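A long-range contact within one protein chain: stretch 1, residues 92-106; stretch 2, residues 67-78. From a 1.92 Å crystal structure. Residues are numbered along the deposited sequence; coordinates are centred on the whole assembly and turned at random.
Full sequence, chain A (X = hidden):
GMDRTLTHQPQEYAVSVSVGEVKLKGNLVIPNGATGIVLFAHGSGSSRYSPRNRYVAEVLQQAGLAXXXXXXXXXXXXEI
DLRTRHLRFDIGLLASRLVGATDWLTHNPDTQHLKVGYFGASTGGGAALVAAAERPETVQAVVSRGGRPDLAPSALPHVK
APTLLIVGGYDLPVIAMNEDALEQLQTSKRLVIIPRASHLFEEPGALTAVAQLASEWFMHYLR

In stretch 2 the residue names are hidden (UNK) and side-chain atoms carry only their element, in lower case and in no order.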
# COMPACT_ATOMS: atom_id res chain seq x y z
N GLY A 92 -1.28 -12.81 7.02
CA GLY A 92 -1.35 -12.44 8.44
C GLY A 92 -0.07 -11.76 8.86
O GLY A 92 -0.08 -10.71 9.52
N LEU A 93 1.05 -12.37 8.48
CA LEU A 93 2.35 -11.82 8.78
C LEU A 93 2.54 -10.48 8.07
O LEU A 93 2.91 -9.51 8.69
CB LEU A 93 3.43 -12.77 8.28
CG LEU A 93 4.87 -12.33 8.55
CD1 LEU A 93 5.18 -12.33 10.02
CD2 LEU A 93 5.80 -13.29 7.84
N LEU A 94 2.24 -10.41 6.79
CA LEU A 94 2.49 -9.19 6.03
C LEU A 94 1.67 -8.07 6.63
O LEU A 94 2.16 -6.95 6.77
CB LEU A 94 2.18 -9.37 4.54
CG LEU A 94 3.00 -10.44 3.80
CD1 LEU A 94 2.36 -10.63 2.43
CD2 LEU A 94 4.49 -10.05 3.70
N ALA A 95 0.44 -8.35 7.03
CA ALA A 95 -0.40 -7.31 7.63
C ALA A 95 0.14 -6.86 8.97
O ALA A 95 0.06 -5.66 9.34
CB ALA A 95 -1.83 -7.76 7.77
N SER A 96 0.70 -7.80 9.72
CA SER A 96 1.24 -7.43 11.01
C SER A 96 2.44 -6.54 10.79
O SER A 96 2.69 -5.64 11.56
CB SER A 96 1.66 -8.65 11.85
OG SER A 96 2.89 -9.20 11.35
N ARG A 97 3.22 -6.80 9.76
CA ARG A 97 4.39 -5.97 9.47
C ARG A 97 3.98 -4.58 9.09
O ARG A 97 4.59 -3.61 9.52
CB ARG A 97 5.26 -6.63 8.37
CG ARG A 97 5.83 -7.97 8.80
CD ARG A 97 6.91 -7.72 9.83
NE ARG A 97 7.42 -8.91 10.43
CZ ARG A 97 8.28 -9.73 9.85
NH1 ARG A 97 8.74 -9.49 8.64
NH2 ARG A 97 8.66 -10.81 10.50
N LEU A 98 2.92 -4.48 8.32
CA LEU A 98 2.37 -3.16 7.92
C LEU A 98 1.81 -2.41 9.14
O LEU A 98 2.04 -1.20 9.29
CB LEU A 98 1.31 -3.38 6.87
CG LEU A 98 0.93 -2.24 5.94
CD1 LEU A 98 2.18 -1.62 5.29
CD2 LEU A 98 -0.00 -2.81 4.89
N VAL A 99 1.13 -3.12 10.03
CA VAL A 99 0.61 -2.53 11.28
C VAL A 99 1.81 -1.99 12.08
O VAL A 99 1.73 -0.89 12.62
CB VAL A 99 -0.18 -3.57 12.14
CG1 VAL A 99 -0.46 -3.07 13.56
CG2 VAL A 99 -1.48 -3.95 11.45
N GLY A 100 2.89 -2.79 12.16
CA GLY A 100 4.15 -2.40 12.85
C GLY A 100 4.76 -1.13 12.26
O GLY A 100 5.13 -0.21 13.00
N ALA A 101 4.87 -1.07 10.94
CA ALA A 101 5.34 0.15 10.25
C ALA A 101 4.45 1.37 10.48
O ALA A 101 4.93 2.50 10.53
CB ALA A 101 5.52 -0.10 8.76
N THR A 102 3.14 1.14 10.58
CA THR A 102 2.16 2.22 10.85
C THR A 102 2.45 2.81 12.25
O THR A 102 2.60 4.00 12.43
CB THR A 102 0.69 1.68 10.72
OG1 THR A 102 0.50 1.10 9.40
CG2 THR A 102 -0.32 2.80 10.90
N ASP A 103 2.58 1.93 13.23
CA ASP A 103 2.89 2.33 14.61
C ASP A 103 4.22 3.10 14.68
O ASP A 103 4.34 4.11 15.41
CB ASP A 103 2.92 1.10 15.52
CG ASP A 103 1.53 0.46 15.68
OD1 ASP A 103 0.52 1.10 15.31
OD2 ASP A 103 1.46 -0.68 16.23
N TRP A 104 5.20 2.67 13.89
CA TRP A 104 6.51 3.35 13.84
C TRP A 104 6.33 4.78 13.34
O TRP A 104 6.84 5.73 13.97
CB TRP A 104 7.46 2.60 12.94
CG TRP A 104 8.85 3.16 12.89
CD1 TRP A 104 9.88 2.88 13.71
CD2 TRP A 104 9.35 4.03 11.88
NE1 TRP A 104 11.00 3.56 13.29
CE2 TRP A 104 10.70 4.25 12.15
CE3 TRP A 104 8.79 4.60 10.74
CZ2 TRP A 104 11.49 5.08 11.36
CZ3 TRP A 104 9.58 5.42 9.93
CH2 TRP A 104 10.90 5.66 10.26
N LEU A 105 5.56 4.94 12.26
CA LEU A 105 5.22 6.28 11.74
C LEU A 105 4.47 7.10 12.79
O LEU A 105 4.70 8.29 12.91
CB LEU A 105 4.33 6.15 10.51
CG LEU A 105 5.01 5.64 9.25
CD1 LEU A 105 4.00 5.41 8.14
CD2 LEU A 105 6.12 6.62 8.89
N THR A 106 3.56 6.46 13.51
CA THR A 106 2.79 7.15 14.53
C THR A 106 3.66 7.73 15.67
O THR A 106 3.45 8.86 16.11
CB THR A 106 1.69 6.23 15.10
OG1 THR A 106 0.74 5.93 14.08
CG2 THR A 106 0.95 6.89 16.28
N UNK A 67 5.97 9.68 1.50
CA UNK A 67 5.90 8.23 1.19
C UNK A 67 6.91 7.40 2.01
O UNK A 67 8.00 7.88 2.34
c UNK A 67 6.17 7.95 -0.31
c UNK A 67 5.15 8.69 -1.18
o UNK A 67 7.50 8.34 -0.68
N UNK A 68 6.51 6.18 2.35
CA UNK A 68 7.39 5.17 2.98
C UNK A 68 7.26 3.87 2.18
O UNK A 68 6.23 3.24 2.18
c UNK A 68 9.39 4.18 5.05
c UNK A 68 7.88 3.84 5.13
c UNK A 68 7.40 3.64 6.56
c UNK A 68 7.05 4.93 4.43
N UNK A 69 8.32 3.57 1.43
CA UNK A 69 8.44 2.34 0.69
C UNK A 69 9.24 1.45 1.61
O UNK A 69 10.35 1.79 1.98
c UNK A 69 8.36 3.40 -1.63
c UNK A 69 9.28 4.18 -2.54
c UNK A 69 7.48 2.48 -2.40
c UNK A 69 9.19 2.61 -0.61
N UNK A 70 8.65 0.32 1.99
CA UNK A 70 9.24 -0.60 2.95
C UNK A 70 9.36 -2.05 2.48
O UNK A 70 8.60 -2.51 1.64
c UNK A 70 8.38 -0.51 4.23
c UNK A 70 8.56 -0.45 6.69
c UNK A 70 7.03 -1.23 4.09
c UNK A 70 9.18 -0.93 5.45
N UNK A 71 10.34 -2.77 3.01
CA UNK A 71 10.42 -4.18 2.80
C UNK A 71 9.58 -4.76 3.94
O UNK A 71 9.87 -4.51 5.12
o UNK A 71 12.15 -4.13 0.58
o UNK A 71 13.93 -4.29 1.84
c UNK A 71 11.86 -4.70 2.89
c UNK A 71 12.71 -4.33 1.68
N UNK A 72 8.56 -5.53 3.62
CA UNK A 72 7.77 -6.16 4.66
C UNK A 72 8.50 -7.32 5.31
O UNK A 72 8.15 -7.73 6.43
c UNK A 72 6.41 -6.59 4.12
c UNK A 72 5.54 -5.34 3.83
c UNK A 72 5.26 -4.52 5.07
c UNK A 72 4.22 -5.78 3.21
N UNK A 73 9.49 -7.87 4.62
CA UNK A 73 10.28 -8.94 5.22
C UNK A 73 11.68 -8.41 5.53
O UNK A 73 12.15 -7.44 4.89
c UNK A 73 8.23 -11.21 4.94
c UNK A 73 9.40 -11.91 2.86
c UNK A 73 10.39 -10.14 4.29
c UNK A 73 9.09 -10.75 3.79
N UNK A 74 12.34 -9.04 6.50
CA UNK A 74 13.71 -8.67 6.80
C UNK A 74 14.58 -9.17 5.68
O UNK A 74 14.19 -10.03 4.89
c UNK A 74 14.28 -9.29 8.12
c UNK A 74 13.44 -8.89 9.31
o UNK A 74 14.34 -10.70 7.98
N UNK A 75 15.78 -8.61 5.61
CA UNK A 75 16.77 -9.03 4.65
C UNK A 75 17.03 -10.57 4.73
O UNK A 75 17.09 -11.29 3.72
c UNK A 75 19.25 -8.55 4.20
c UNK A 75 20.42 -7.70 4.68
c UNK A 75 18.03 -8.25 5.00
o UNK A 75 20.32 -6.47 4.81
n UNK A 75 21.53 -8.36 4.97
N UNK A 76 17.13 -11.05 5.96
CA UNK A 76 17.37 -12.48 6.24
C UNK A 76 16.19 -13.33 5.73
O UNK A 76 16.37 -14.30 4.99
c UNK A 76 17.61 -12.67 7.75
c UNK A 76 18.83 -10.39 8.35
o UNK A 76 19.91 -9.77 8.15
c UNK A 76 18.90 -11.95 8.30
o UNK A 76 17.75 -9.78 8.60
N UNK A 77 14.99 -12.93 6.11
CA UNK A 77 13.78 -13.58 5.62
C UNK A 77 13.69 -13.59 4.09
O UNK A 77 13.28 -14.58 3.51
c UNK A 77 12.23 -13.19 7.58
o UNK A 77 10.74 -11.26 7.58
c UNK A 77 12.57 -12.85 6.16
o UNK A 77 10.77 -12.55 9.35
c UNK A 77 11.18 -12.26 8.20
N UNK A 78 14.04 -12.48 3.44
CA UNK A 78 13.99 -12.39 1.98
C UNK A 78 14.90 -13.45 1.36
O UNK A 78 14.53 -14.10 0.39
c UNK A 78 14.37 -10.99 1.48
o UNK A 78 12.93 -7.55 1.41
c UNK A 78 13.76 -8.48 1.33
c UNK A 78 13.32 -9.92 1.73
o UNK A 78 14.95 -8.30 0.93

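Position 67 has one side-chain carbon bearing an oxygen and a second carbon. It lies out of reach of the helix 92-106. This is Thr 67.

Position 68 carries four carbons, forked at the second, and its CA-to-CB bond points toward the helix. One tip lies near Leu 105 and the ring of Trp 104. This is Leu 68. Its CD2 is 4.0 Å from Leu 105 CD2 and 4.4 Å from Trp 104 CZ3.

Position 69 has the same fork but does not reach stretch 1. It is Leu 69.

Position 70 has four carbons forked at the first, with one arm two carbons long. The end of that arm meets the methyl of Ala 101. This is Ile 70, with CD1 3.7 Å from Ala 101 CB.

Position 71 has two carbons, the second carrying two oxygens, and no contact with the helix. It is Asp 71; both oxygens are hydrogen-bonded elsewhere in the structure.

Position 72 has four carbons forked at the second, packed among Leu 94, Arg 97 and Leu 98. This is Leu 72, the residue of its stretch most covered by the helix. Its CB is 4.0 Å from Leu 94 CD2, and its CD2 is 4.2 Å from Leu 98 CD1. Its backbone O accepts a hydrogen bond from Arg 97 NH1 at 2.9 Å.

Position 73 is again four carbons forked at the second; one tip lies near Leu 93 and Leu 94. This is Leu 73. Its CD2 lies 4.1 Å from Leu 94 CD2 and 4.3 Å from Leu 93 CD2.

Position 74 has one carbon carrying an oxygen and a carbon. It is Thr 74, the N-cap of the helix that follows.

Position 75 has three carbons, the third bearing an oxygen and a nitrogen. It is Gln 75, exposed and out of reach of stretch 1.

Position 76 has three carbons ending in two oxygens, out of reach. It is Glu 76.

Position 77 has the same composition, but its oxygens meet the Arg 97 guanidinium. This is Glu 77. Arg 97 NH1 donates to Glu 77 OE1 at 2.9 Å and Arg 97 NH2 to Glu 77 OE2 at 3.0 Å, a two-pronged salt bridge. Glu 77 N donates to Thr 74 OG1 at 3.0 Å, the capping bond.

Position 78 matches it in atoms but does not touch the helix. It is Glu 78.

Aliphatic side chains pack along the helix, while Arg 97 ties the loop and the start of the next helix to it. Thr 74 N also donates to Glu 77 OE1 at 2.9 Å, so that oxygen accepts from both Thr 74 N and Arg 97 NH1.

Stretch 2 67-78: TLLIDLLTQEEE
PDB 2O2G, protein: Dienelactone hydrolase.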